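Conserved hypothetical protein (Corynebacterium diphtheriae NCTC 13129, PDB 2GS5) is of unknown function but belongs to the YqgE/AlgH (UPF0301) family and is built round a mixed beta sheet. Local coordinates at residues A[1-6]-A[184-188]; A[18-24]-A[154-160]; A[34-38]-A[49-53]; A[63-67]-A[116-122]; A[70-74]-A[131-135]. One frame throughout, in Å; residues are numbered along the deposited sequence.

Contact 1. Residues A[1-6]-A[184-188]; sequences MFADRL and PLPLY
Met-1, a selenomethionine, packs the end of its side chain against Pro-184, Leu-185 and Tyr-188, and so joins the two terminal regions of the AlgH-like chain by apolar contact and a Met-aromatic pair. No hydrogen bond crosses; 232 Å² is buried. Residues 4-6 begin a 3-10 segment, with Leu-6 N bonded to Ala-3 O at 2.9 Å, while 185-187 have helical backbone angles and Pro-184 follows a cis peptide bond. The backbones stay well apart, Phe-2 CA to Leu-185 CA being 8.7 Å and Leu-6 CA to Pro-184 CA 9.1 Å, so side chains must span the gap. The p setting of chi1 (48°) sends Met-1 across, SE lying 3.3 Å from Leu-185 CD2 and 4.6 Å from the centroid of the Tyr-188 ring, 52° off its normal. Phe-2, at a left-handed backbone position (62/37), has an m rotamer and brings CE2 to 3.6 Å from Leu-185 CD1; beyond the pair its ring meets that of Phe-156. Met-178 of helix 173-179 touches Phe-2, Leu-185 and Tyr-188. Leu-6, rotamer mt, completes the patch, with its CD2 3.9 Å from Pro-184 CD.

Contact 2. Residues A[18-24]-A[154-160]; sequences GMVLVAA and DWFVAPA
Three residues lose the most surface here: Trp-155, Met-19 and Leu-21, within a total of 665 Å². Trp-155 (chi1 -51°, chi2 104°) stands on the same sheet face as Leu-21, Ala-23 and Val-157. Its CE3 lies 3.7 Å from Leu-21 CB, and its CZ3 3.9 Å from Ala-23 CB, while NE1 is bonded to Glu-149 of helix 145-151, the helix that packs on this face. Leu-21, rotamer mt, reaches Val-157 as well, CD2 to CG2 3.8 Å. The partners are strands 19-23 and 155-159, an antiparallel pair whose axes approach to 4.4 Å at 151°. Strand 19-23 is bonded on its other edge to strand 36-42, so it is an interior strand of the mixed sheet. In register, Leu-21 faces Val-157 and Ala-23 faces Trp-155 as non-hydrogen-bonded pairs; Val-20 with Ala-158 and Val-22 with Phe-156 are the hydrogen-bonded ones. Val-20 N to Ala-158 O is 2.7 Å, Ala-158 N to Val-20 O 3.0 Å, Val-22 N to Phe-156 O 2.8 Å and Phe-156 N to Val-22 O 3.0 Å. Ala-24 N to Asp-154 O (2.9 Å) and Ala-160 N to Gly-18 O (3.1 Å) extend the ladder at its ends. Selenomethionine Met-19 forms a non-hydrogen-bonded pair with Pro-159, CA to CA 4.5 Å, their side chains diverging. A water donates to Gly-18 O (2.8 Å) and Ala-160 O (2.9 Å).

Contact 3. Residues A[34-38]-A[49-53]; sequences RSVIL and GVNLA
Ile-37 fills the hollow made by a missing side chain: its CG2 sits 3.7 Å from Gly-49 CA, where a CB would collide with that methyl and with Leu-38 O. This close fit belongs to the beta hairpin of strands 36-42 and 47-51, antiparallel at 145° with axes 4.2 Å apart. Ile-37 and Asn-51 form a non-hydrogen-bonded pair, drawn in to 4.1 Å between their CA atoms. Leu-38 and Val-50 form the hydrogen-bonded pair, Leu-38 N to Val-50 O 2.8 Å and Val-50 N to Leu-38 O 2.9 Å. On the face bearing Leu-38 and Val-50, Leu-52 (mt) pushes CD2 to 4.0 Å from Leu-38 CB, while Val-50 CG2 is 4.3 Å from the same CB. At the open end the Ala-53 methyl presses against the backbone of Arg-34, its CB 3.8 Å from Arg-34 O. Helix 173-179 covers Val-36 and Ala-53, and Phe-135 of strand 129-141 packs on Val-50 and Leu-52. Just past the end of strand 47-51, Leu-52 N still hydrogen-bonds to Val-36 O at 2.8 Å. Asn-51, rotamer t with chi2 near 8°, brings OD1 to Val-36 N (3.0 Å) and Ala-53 N (3.1 Å), the latter closing an Asx turn. One buried amide oxygen thus satisfies two backbone NH groups, so the chain can turn out of strand 47-51 without losing its bonding to the neighbouring strand.

Contact 4. Residues A[63-67]-A[116-122]; sequences VIPEW and VNLGADP
Ile-64 opens a loop-to-loop contact in which an indole is clasped between a leucine and a proline by two CH-pi contacts. With chi1 at 37° and chi2 trans, it sets CD1 4.1 Å from Leu-118 CD1. Its carbonyl O accepts from Trp-67 N at 3.1 Å as the chain enters the 3-10 segment that starts at Pro-65. Glu-66 follows, its CB 4.1 Å from Pro-122 CG and its carbonyl O 3.3 Å from the same CG. A water lies 2.9 Å from Glu-66 OE2 and 2.8 Å from Leu-118 O, placed between the two loops. Trp-67 (chi1 -81°, chi2 103°) then supplies 130 Å² of the 341 Å² buried. Leu-118 CD2 lies over one face, 3.9 Å from the centroid of the five-membered ring; Pro-122 CG lies over the opposite face, 4.0 Å from the centroid of the six-membered ring. The far end of the indole reaches Val-116, CH2 to CG1 3.9 Å, with Met-132 and Ile-125 packing beside it. Residues 116-122 wrap the ring because they bend: Asn-117 to Ala-120 is a type I turn, Ala-120 N to Asn-117 O 3.0 Å, reinforced by an Asx turn, Gly-119 N to Asn-117 OD1 2.9 Å. Asp-121 then N-caps helix 122-125. Of the cross-segment contacts a single one is a direct hydrogen bond, Trp-67 NE1 to Leu-118 O at 3.1 Å.

Contact 5. Residues A[70-74]-A[131-135]; sequences CVTKP and GMRLF
Two hydrogen bonds tie the irregular segment 70-74 to the start of strand 129-141, both through Thr-72: its N donates to Met-132 O at 2.9 Å, and Met-132 N donates to its OG1 at 3.0 Å. The m rotamer (chi1 -56°) turns OG1 inward, 3.2 Å from Gly-131 CA; a CB on Gly-131 would clash with it. The nearest CA atoms are those of Val-71 and Met-132, 4.9 Å apart, and the end-to-end directions of 70-74 and 131-134 differ by 72°. Apolar contact gathers round Met-132, a selenomethionine with chi1 and chi2 trans: CE lies 3.4 Å from Val-71 CG2 and 3.8 Å from Cys-70 CB, while Leu-134 CD1 is 3.9 Å from that same Val-71 methyl. A water and the Arg-133 guanidinium supply further polar links. The water donates to Thr-72 O (2.6 Å) and Pro-74 O (2.8 Å) and accepts from Arg-133 NE (2.9 Å); a cis peptide bond precedes Pro-74, and Arg-133 NH2, 3.6 Å from Pro-74 CD, bonds to Ala-167 O. In all, 359 Å² is buried. A side-chain hydroxyl here stands in for a backbone acceptor as a loop joins a sheet, just ahead of strand 76-79, which runs parallel to strand 129-141.

In the fold
From the N terminus, contact 1 closes the longest loop, bringing residues 1-6 to 184-188, and all the others nest within it. Contact 2 closes the next, pairing strand 19-23 with 155-159; Phe-2 packs on both of those strands' backbones. Inside it, contact 3 closes a short hairpin loop and shares the sheet through backbone bonds between strands 19-23 and 36-42. Contacts 4 and 5 follow contact 3 in series and cross each other, since their segments alternate. They touch through Trp-67 with Met-132 and Ile-64 with Leu-134. Phe-135 carries the packing back to contact 3, linking the far loops to the sheet's middle, while contacts 1 and 4 lie on opposite sides of the chain's centre.

Contact 1. Residues A[1-6]-A[184-188]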
# COMPACT_ATOMS: atom_id res chain seq x y z
N MSE A 1 -17.65 6.78 -6.09
CA MSE A 1 -18.41 5.91 -7.03
C MSE A 1 -18.08 4.44 -6.73
O MSE A 1 -18.19 4.02 -5.58
CB MSE A 1 -18.13 6.31 -8.49
CG MSE A 1 -16.65 6.49 -8.86
SE MSE A 1 -16.21 5.72 -10.62
CE MSE A 1 -17.78 6.29 -11.62
N PHE A 2 -17.69 3.67 -7.74
CA PHE A 2 -17.52 2.22 -7.62
C PHE A 2 -18.83 1.53 -7.29
O PHE A 2 -18.87 0.54 -6.55
CB PHE A 2 -16.43 1.84 -6.62
CG PHE A 2 -15.21 2.72 -6.70
CD1 PHE A 2 -14.50 3.01 -5.55
CD2 PHE A 2 -14.80 3.27 -7.90
CE1 PHE A 2 -13.39 3.82 -5.61
CE2 PHE A 2 -13.70 4.08 -7.96
CZ PHE A 2 -12.98 4.36 -6.81
N ALA A 3 -19.91 2.06 -7.87
CA ALA A 3 -21.22 1.43 -7.78
C ALA A 3 -21.19 0.06 -8.46
O ALA A 3 -20.42 -0.16 -9.40
CB ALA A 3 -22.27 2.32 -8.44
N ASP A 4 -22.04 -0.84 -7.97
CA ASP A 4 -22.25 -2.17 -8.54
C ASP A 4 -22.34 -2.16 -10.07
O ASP A 4 -21.76 -3.03 -10.73
CB ASP A 4 -23.53 -2.78 -7.96
CG ASP A 4 -23.78 -4.20 -8.46
OD1 ASP A 4 -22.92 -5.07 -8.22
OD2 ASP A 4 -24.84 -4.43 -9.08
N ARG A 5 -23.05 -1.18 -10.62
CA ARG A 5 -23.26 -1.07 -12.06
C ARG A 5 -21.98 -0.95 -12.89
O ARG A 5 -21.99 -1.26 -14.08
CB ARG A 5 -24.17 0.12 -12.39
CG ARG A 5 -25.65 -0.17 -12.24
CD ARG A 5 -26.47 1.12 -12.24
NE ARG A 5 -26.20 1.95 -13.41
CZ ARG A 5 -25.36 2.99 -13.46
NH1 ARG A 5 -24.65 3.36 -12.39
NH2 ARG A 5 -25.21 3.66 -14.59
N LEU A 6 -20.89 -0.49 -12.28
CA LEU A 6 -19.61 -0.43 -12.98
C LEU A 6 -19.15 -1.79 -13.49
O LEU A 6 -18.40 -1.87 -14.46
CB LEU A 6 -18.51 0.16 -12.08
CG LEU A 6 -18.49 1.69 -12.01
CD1 LEU A 6 -17.50 2.15 -10.97
CD2 LEU A 6 -18.15 2.28 -13.37
N PRO A 184 -14.72 4.93 -16.29
CA PRO A 184 -14.45 6.36 -16.21
C PRO A 184 -13.56 6.82 -15.05
O PRO A 184 -13.51 8.01 -14.77
CB PRO A 184 -15.85 6.93 -16.00
CG PRO A 184 -16.51 5.91 -15.12
CD PRO A 184 -15.97 4.58 -15.58
N LEU A 185 -12.85 5.92 -14.38
CA LEU A 185 -12.17 6.31 -13.15
C LEU A 185 -11.18 7.47 -13.30
O LEU A 185 -11.10 8.31 -12.41
CB LEU A 185 -11.47 5.13 -12.47
CG LEU A 185 -12.25 3.85 -12.10
CD1 LEU A 185 -11.68 3.20 -10.83
CD2 LEU A 185 -13.76 4.03 -12.00
N PRO A 186 -10.41 7.52 -14.40
CA PRO A 186 -9.50 8.67 -14.53
C PRO A 186 -10.18 10.04 -14.51
O PRO A 186 -9.52 11.04 -14.21
CB PRO A 186 -8.80 8.42 -15.87
CG PRO A 186 -8.87 6.96 -16.06
CD PRO A 186 -10.22 6.57 -15.51
N LEU A 187 -11.48 10.08 -14.80
CA LEU A 187 -12.25 11.34 -14.82
C LEU A 187 -12.42 11.93 -13.43
O LEU A 187 -12.81 13.10 -13.31
CB LEU A 187 -13.62 11.12 -15.45
CG LEU A 187 -13.64 10.75 -16.92
CD1 LEU A 187 -15.06 10.57 -17.41
CD2 LEU A 187 -12.96 11.84 -17.72
N TYR A 188 -12.17 11.13 -12.40
CA TYR A 188 -12.29 11.57 -11.02
C TYR A 188 -10.92 11.72 -10.34
O TYR A 188 -10.83 12.06 -9.16
CB TYR A 188 -13.21 10.61 -10.26
CG TYR A 188 -14.50 10.35 -11.01
CD1 TYR A 188 -15.48 11.32 -11.11
CD2 TYR A 188 -14.70 9.15 -11.69
CE1 TYR A 188 -16.66 11.10 -11.82
CE2 TYR A 188 -15.87 8.92 -12.41
CZ TYR A 188 -16.85 9.90 -12.48
OH TYR A 188 -18.01 9.69 -13.17

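Contact 2. Residues A[18-24]-A[154-160]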
# COMPACT_ATOMS: atom_id res chain seq x y z
N GLY A 18 -0.94 -7.52 -2.31
CA GLY A 18 -0.39 -6.88 -3.50
C GLY A 18 -1.40 -6.07 -4.29
O GLY A 18 -1.02 -5.36 -5.22
N MSE A 19 -2.69 -6.20 -3.95
CA MSE A 19 -3.72 -5.30 -4.46
C MSE A 19 -3.79 -4.08 -3.60
O MSE A 19 -3.46 -4.14 -2.42
CB MSE A 19 -5.09 -5.97 -4.44
CG MSE A 19 -5.20 -7.18 -5.34
SE MSE A 19 -5.16 -6.73 -7.25
CE MSE A 19 -6.87 -5.84 -7.43
N VAL A 20 -4.22 -2.97 -4.19
CA VAL A 20 -4.58 -1.77 -3.43
C VAL A 20 -6.09 -1.57 -3.42
O VAL A 20 -6.78 -1.91 -4.38
CB VAL A 20 -3.90 -0.50 -3.95
CG1 VAL A 20 -2.42 -0.50 -3.56
CG2 VAL A 20 -4.05 -0.35 -5.45
N LEU A 21 -6.57 -1.05 -2.30
CA LEU A 21 -7.94 -0.62 -2.12
C LEU A 21 -7.93 0.89 -2.31
O LEU A 21 -7.32 1.62 -1.52
CB LEU A 21 -8.42 -0.95 -0.71
CG LEU A 21 -8.37 -2.43 -0.32
CD1 LEU A 21 -8.64 -2.63 1.18
CD2 LEU A 21 -9.34 -3.22 -1.18
N VAL A 22 -8.60 1.35 -3.36
CA VAL A 22 -8.61 2.77 -3.70
C VAL A 22 -9.89 3.38 -3.14
O VAL A 22 -10.98 2.95 -3.50
CB VAL A 22 -8.57 2.98 -5.21
CG1 VAL A 22 -8.51 4.47 -5.54
CG2 VAL A 22 -7.39 2.22 -5.83
N ALA A 23 -9.75 4.36 -2.25
CA ALA A 23 -10.92 4.99 -1.61
C ALA A 23 -11.86 5.64 -2.64
O ALA A 23 -11.41 6.34 -3.56
CB ALA A 23 -10.49 6.02 -0.58
N ALA A 24 -13.15 5.41 -2.49
CA ALA A 24 -14.15 6.14 -3.27
C ALA A 24 -13.96 7.64 -3.06
O ALA A 24 -13.66 8.07 -1.96
CB ALA A 24 -15.55 5.73 -2.84
N ASP A 154 -17.30 1.37 -1.48
CA ASP A 154 -16.28 2.13 -0.71
C ASP A 154 -14.89 2.10 -1.32
O ASP A 154 -14.11 3.05 -1.14
CB ASP A 154 -16.14 1.57 0.72
CG ASP A 154 -17.35 1.84 1.59
OD1 ASP A 154 -18.35 2.44 1.11
OD2 ASP A 154 -17.29 1.41 2.76
N TRP A 155 -14.57 1.00 -1.99
CA TRP A 155 -13.23 0.75 -2.49
C TRP A 155 -13.27 0.20 -3.89
O TRP A 155 -14.20 -0.51 -4.25
CB TRP A 155 -12.53 -0.30 -1.64
CG TRP A 155 -12.57 -0.07 -0.18
CD1 TRP A 155 -13.36 -0.70 0.72
CD2 TRP A 155 -11.77 0.86 0.56
NE1 TRP A 155 -13.11 -0.23 1.98
CE2 TRP A 155 -12.14 0.74 1.90
CE3 TRP A 155 -10.78 1.78 0.21
CZ2 TRP A 155 -11.56 1.51 2.91
CZ3 TRP A 155 -10.20 2.55 1.21
CH2 TRP A 155 -10.59 2.41 2.54
N PHE A 156 -12.24 0.53 -4.67
CA PHE A 156 -11.98 -0.12 -5.95
C PHE A 156 -10.68 -0.89 -5.80
O PHE A 156 -9.66 -0.34 -5.39
CB PHE A 156 -11.89 0.90 -7.08
CG PHE A 156 -11.71 0.29 -8.44
CD1 PHE A 156 -12.80 -0.12 -9.19
CD2 PHE A 156 -10.44 0.12 -8.97
CE1 PHE A 156 -12.63 -0.68 -10.45
CE2 PHE A 156 -10.27 -0.45 -10.21
CZ PHE A 156 -11.35 -0.85 -10.95
N VAL A 157 -10.73 -2.18 -6.11
CA VAL A 157 -9.58 -3.07 -5.96
C VAL A 157 -8.78 -3.06 -7.24
O VAL A 157 -9.33 -3.34 -8.31
CB VAL A 157 -10.03 -4.49 -5.61
CG1 VAL A 157 -8.84 -5.42 -5.40
CG2 VAL A 157 -10.89 -4.45 -4.39
N ALA A 158 -7.50 -2.72 -7.15
CA ALA A 158 -6.61 -2.63 -8.32
C ALA A 158 -5.23 -3.17 -8.00
O ALA A 158 -4.80 -3.14 -6.86
CB ALA A 158 -6.49 -1.18 -8.77
N PRO A 159 -4.53 -3.67 -9.03
CA PRO A 159 -3.15 -4.08 -8.76
C PRO A 159 -2.26 -2.90 -8.37
O PRO A 159 -2.34 -1.83 -8.96
CB PRO A 159 -2.69 -4.71 -10.07
CG PRO A 159 -3.71 -4.37 -11.08
CD PRO A 159 -4.96 -3.93 -10.41
N ALA A 160 -1.44 -3.10 -7.33
CA ALA A 160 -0.43 -2.12 -6.95
C ALA A 160 0.76 -2.24 -7.88
O ALA A 160 1.04 -3.32 -8.41
CB ALA A 160 0.02 -2.35 -5.50
O HOH W 1 0.27 -5.94 -7.58

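Contact 3. Residues A[34-38]-A[49-53]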
# COMPACT_ATOMS: atom_id res chain seq x y z
N ARG A 34 -9.35 9.47 0.49
CA ARG A 34 -8.36 9.44 -0.58
C ARG A 34 -7.17 8.54 -0.26
O ARG A 34 -6.05 8.81 -0.67
CB ARG A 34 -7.92 10.86 -0.93
CG ARG A 34 -9.09 11.79 -1.32
CD ARG A 34 -9.91 11.27 -2.52
NE ARG A 34 -11.21 11.94 -2.63
CZ ARG A 34 -11.49 12.94 -3.46
NH1 ARG A 34 -12.72 13.44 -3.48
NH2 ARG A 34 -10.57 13.43 -4.28
N SER A 35 -7.44 7.45 0.45
CA SER A 35 -6.41 6.48 0.75
C SER A 35 -6.24 5.48 -0.39
O SER A 35 -7.13 5.29 -1.24
CB SER A 35 -6.73 5.74 2.05
OG SER A 35 -7.98 5.08 2.02
N VAL A 36 -5.06 4.87 -0.41
CA VAL A 36 -4.72 3.78 -1.32
C VAL A 36 -4.08 2.72 -0.45
O VAL A 36 -2.91 2.83 -0.10
CB VAL A 36 -3.73 4.22 -2.41
CG1 VAL A 36 -3.34 3.05 -3.30
CG2 VAL A 36 -4.32 5.37 -3.23
N ILE A 37 -4.87 1.71 -0.08
CA ILE A 37 -4.42 0.79 0.96
C ILE A 37 -3.91 -0.50 0.34
O ILE A 37 -4.66 -1.26 -0.23
CB ILE A 37 -5.54 0.51 1.98
CG1 ILE A 37 -5.94 1.83 2.65
CG2 ILE A 37 -5.06 -0.51 3.04
CD1 ILE A 37 -7.14 1.74 3.51
N LEU A 38 -2.60 -0.71 0.46
CA LEU A 38 -1.96 -1.93 -0.01
C LEU A 38 -2.27 -3.07 0.94
O LEU A 38 -1.95 -3.01 2.13
CB LEU A 38 -0.45 -1.74 -0.07
CG LEU A 38 0.40 -2.94 -0.47
CD1 LEU A 38 0.13 -3.35 -1.90
CD2 LEU A 38 1.88 -2.64 -0.25
N GLY A 49 -3.86 -3.99 5.86
CA GLY A 49 -3.26 -3.16 4.83
C GLY A 49 -2.57 -1.94 5.37
O GLY A 49 -2.73 -1.60 6.54
N VAL A 50 -1.75 -1.33 4.52
CA VAL A 50 -1.15 -0.05 4.83
C VAL A 50 -1.46 0.97 3.73
O VAL A 50 -1.26 0.73 2.52
CB VAL A 50 0.39 -0.15 5.06
CG1 VAL A 50 0.71 -0.93 6.36
CG2 VAL A 50 1.11 -0.76 3.86
N ASN A 51 -1.94 2.13 4.16
CA ASN A 51 -2.14 3.25 3.26
C ASN A 51 -0.81 3.68 2.69
O ASN A 51 0.18 3.76 3.42
CB ASN A 51 -2.79 4.40 4.03
CG ASN A 51 -3.28 5.53 3.13
OD1 ASN A 51 -3.28 5.43 1.90
ND2 ASN A 51 -3.70 6.62 3.76
N LEU A 52 -0.79 3.95 1.38
CA LEU A 52 0.40 4.41 0.67
C LEU A 52 0.42 5.92 0.43
O LEU A 52 1.43 6.45 -0.05
CB LEU A 52 0.50 3.70 -0.69
CG LEU A 52 0.50 2.18 -0.67
CD1 LEU A 52 0.66 1.65 -2.10
CD2 LEU A 52 1.62 1.65 0.22
N ALA A 53 -0.67 6.59 0.77
CA ALA A 53 -0.93 7.95 0.29
C ALA A 53 -0.62 9.06 1.27
O ALA A 53 -0.74 10.24 0.91
CB ALA A 53 -2.40 8.06 -0.16

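Contact 4. Residues A[63-67]-A[116-122]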
# COMPACT_ATOMS: atom_id res chain seq x y z
N VAL A 63 13.54 6.85 14.39
CA VAL A 63 12.85 5.66 14.88
C VAL A 63 13.71 4.41 14.71
O VAL A 63 13.96 3.70 15.68
CB VAL A 63 11.49 5.48 14.16
CG1 VAL A 63 10.80 4.18 14.60
CG2 VAL A 63 10.59 6.70 14.41
N ILE A 64 14.15 4.16 13.48
CA ILE A 64 15.01 3.01 13.16
C ILE A 64 16.10 3.46 12.19
O ILE A 64 16.05 3.16 11.00
CB ILE A 64 14.23 1.79 12.58
CG1 ILE A 64 13.09 2.23 11.66
CG2 ILE A 64 13.68 0.91 13.69
CD1 ILE A 64 12.36 1.08 11.00
N PRO A 65 17.11 4.19 12.69
CA PRO A 65 18.13 4.77 11.81
C PRO A 65 18.90 3.75 10.98
O PRO A 65 19.37 4.08 9.90
CB PRO A 65 19.06 5.51 12.79
CG PRO A 65 18.78 4.92 14.11
CD PRO A 65 17.36 4.51 14.11
N GLU A 66 19.03 2.53 11.49
CA GLU A 66 19.75 1.47 10.80
C GLU A 66 19.18 1.15 9.42
O GLU A 66 19.90 0.67 8.55
CB GLU A 66 19.78 0.18 11.64
CG GLU A 66 18.42 -0.46 11.94
CD GLU A 66 17.78 0.00 13.24
OE1 GLU A 66 18.01 1.16 13.67
OE2 GLU A 66 17.02 -0.81 13.84
N TRP A 67 17.89 1.42 9.24
CA TRP A 67 17.21 1.11 7.97
C TRP A 67 17.29 2.22 6.94
O TRP A 67 16.96 2.00 5.78
CB TRP A 67 15.74 0.73 8.24
CG TRP A 67 15.65 -0.70 8.67
CD1 TRP A 67 15.48 -1.18 9.93
CD2 TRP A 67 15.81 -1.84 7.82
NE1 TRP A 67 15.50 -2.56 9.91
CE2 TRP A 67 15.70 -2.99 8.63
CE3 TRP A 67 16.00 -2.00 6.44
CZ2 TRP A 67 15.79 -4.28 8.10
CZ3 TRP A 67 16.09 -3.27 5.92
CH2 TRP A 67 15.98 -4.40 6.75
N VAL A 116 9.24 -6.55 4.15
CA VAL A 116 10.61 -6.73 4.62
C VAL A 116 10.58 -6.95 6.12
O VAL A 116 9.99 -6.15 6.85
CB VAL A 116 11.47 -5.49 4.32
CG1 VAL A 116 12.90 -5.69 4.80
CG2 VAL A 116 11.45 -5.17 2.82
N ASN A 117 11.19 -8.03 6.58
CA ASN A 117 11.32 -8.27 7.99
C ASN A 117 12.33 -7.29 8.57
O ASN A 117 13.52 -7.37 8.26
CB ASN A 117 11.76 -9.71 8.25
CG ASN A 117 11.65 -10.10 9.70
OD1 ASN A 117 12.06 -9.36 10.60
ND2 ASN A 117 11.09 -11.28 9.94
N LEU A 118 11.87 -6.37 9.42
CA LEU A 118 12.74 -5.30 9.93
C LEU A 118 13.71 -5.78 11.00
O LEU A 118 14.53 -5.01 11.49
CB LEU A 118 11.92 -4.10 10.41
CG LEU A 118 11.11 -3.40 9.32
CD1 LEU A 118 10.28 -2.24 9.88
CD2 LEU A 118 12.00 -2.93 8.17
N GLY A 119 13.62 -7.05 11.38
CA GLY A 119 14.64 -7.70 12.19
C GLY A 119 15.84 -8.18 11.39
O GLY A 119 16.85 -8.61 11.98
N ALA A 120 15.74 -8.14 10.06
CA ALA A 120 16.86 -8.49 9.19
C ALA A 120 18.00 -7.49 9.35
O ALA A 120 17.82 -6.38 9.86
CB ALA A 120 16.40 -8.55 7.73
N ASP A 121 19.18 -7.90 8.90
CA ASP A 121 20.32 -7.00 8.79
C ASP A 121 20.08 -6.12 7.57
O ASP A 121 19.96 -6.64 6.45
CB ASP A 121 21.59 -7.84 8.61
CG ASP A 121 22.86 -7.01 8.59
OD1 ASP A 121 22.82 -5.77 8.42
OD2 ASP A 121 23.94 -7.62 8.73
N PRO A 122 20.00 -4.79 7.76
CA PRO A 122 19.81 -3.90 6.60
C PRO A 122 20.84 -4.09 5.49
O PRO A 122 20.52 -3.85 4.32
CB PRO A 122 19.93 -2.50 7.20
CG PRO A 122 19.63 -2.65 8.64
CD PRO A 122 20.06 -4.03 9.02
O HOH W 2 16.10 -3.57 13.37

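Contact 5. Residues A[70-74]-A[131-135]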
# COMPACT_ATOMS: atom_id res chain seq x y z
N CYS A 70 18.33 1.84 3.17
CA CYS A 70 17.46 1.05 2.31
C CYS A 70 16.19 1.80 1.90
O CYS A 70 15.46 1.33 1.02
CB CYS A 70 17.00 -0.22 3.02
SG CYS A 70 18.26 -1.46 3.27
N VAL A 71 15.93 2.94 2.53
CA VAL A 71 14.63 3.60 2.37
C VAL A 71 14.65 4.61 1.24
O VAL A 71 15.52 5.48 1.17
CB VAL A 71 14.18 4.29 3.68
CG1 VAL A 71 12.87 5.05 3.47
CG2 VAL A 71 14.02 3.26 4.79
N THR A 72 13.66 4.49 0.35
CA THR A 72 13.49 5.41 -0.75
C THR A 72 13.09 6.79 -0.24
O THR A 72 12.31 6.92 0.71
CB THR A 72 12.38 4.89 -1.68
OG1 THR A 72 12.72 3.55 -2.10
CG2 THR A 72 12.17 5.80 -2.88
N LYS A 73 13.63 7.85 -0.85
CA LYS A 73 13.22 9.20 -0.48
C LYS A 73 11.75 9.44 -0.81
O LYS A 73 11.25 8.92 -1.81
CB LYS A 73 14.10 10.24 -1.19
CG LYS A 73 15.52 10.31 -0.65
CD LYS A 73 16.36 11.42 -1.31
CE LYS A 73 16.91 11.02 -2.66
NZ LYS A 73 18.04 11.92 -3.05
N PRO A 74 11.04 10.21 0.03
CA PRO A 74 11.51 10.81 1.27
C PRO A 74 11.57 9.80 2.42
O PRO A 74 10.65 8.98 2.60
CB PRO A 74 10.48 11.90 1.55
CG PRO A 74 9.27 11.46 0.87
CD PRO A 74 9.64 10.56 -0.26
N GLY A 131 13.85 -0.49 -3.83
CA GLY A 131 13.18 0.56 -3.08
C GLY A 131 12.49 -0.01 -1.86
O GLY A 131 12.27 -1.21 -1.78
N MSE A 132 12.18 0.85 -0.90
CA MSE A 132 11.50 0.44 0.32
C MSE A 132 10.88 1.65 1.01
O MSE A 132 11.41 2.75 0.95
CB MSE A 132 12.49 -0.25 1.26
CG MSE A 132 11.88 -0.91 2.46
SE MSE A 132 13.29 -1.66 3.55
CE MSE A 132 13.59 -0.06 4.64
N ARG A 133 9.75 1.42 1.68
CA ARG A 133 9.06 2.47 2.42
C ARG A 133 8.57 1.89 3.73
O ARG A 133 8.20 0.72 3.79
CB ARG A 133 7.89 3.00 1.59
CG ARG A 133 7.15 4.19 2.21
CD ARG A 133 6.61 5.12 1.14
NE ARG A 133 7.69 5.87 0.50
CZ ARG A 133 7.56 6.59 -0.60
NH1 ARG A 133 6.40 6.66 -1.23
NH2 ARG A 133 8.63 7.23 -1.09
N LEU A 134 8.59 2.72 4.77
CA LEU A 134 8.20 2.30 6.12
C LEU A 134 6.89 2.94 6.52
O LEU A 134 6.67 4.13 6.30
CB LEU A 134 9.29 2.67 7.13
CG LEU A 134 10.60 1.92 6.94
CD1 LEU A 134 11.69 2.48 7.82
CD2 LEU A 134 10.43 0.43 7.24
N PHE A 135 6.02 2.14 7.13
CA PHE A 135 4.67 2.56 7.48
C PHE A 135 4.40 2.37 8.95
O PHE A 135 4.59 1.27 9.48
CB PHE A 135 3.64 1.78 6.67
CG PHE A 135 3.83 1.92 5.20
CD1 PHE A 135 3.17 2.90 4.48
CD2 PHE A 135 4.74 1.10 4.53
CE1 PHE A 135 3.38 3.07 3.12
CE2 PHE A 135 4.95 1.25 3.17
CZ PHE A 135 4.27 2.23 2.47
O HOH W 3 10.13 6.35 1.96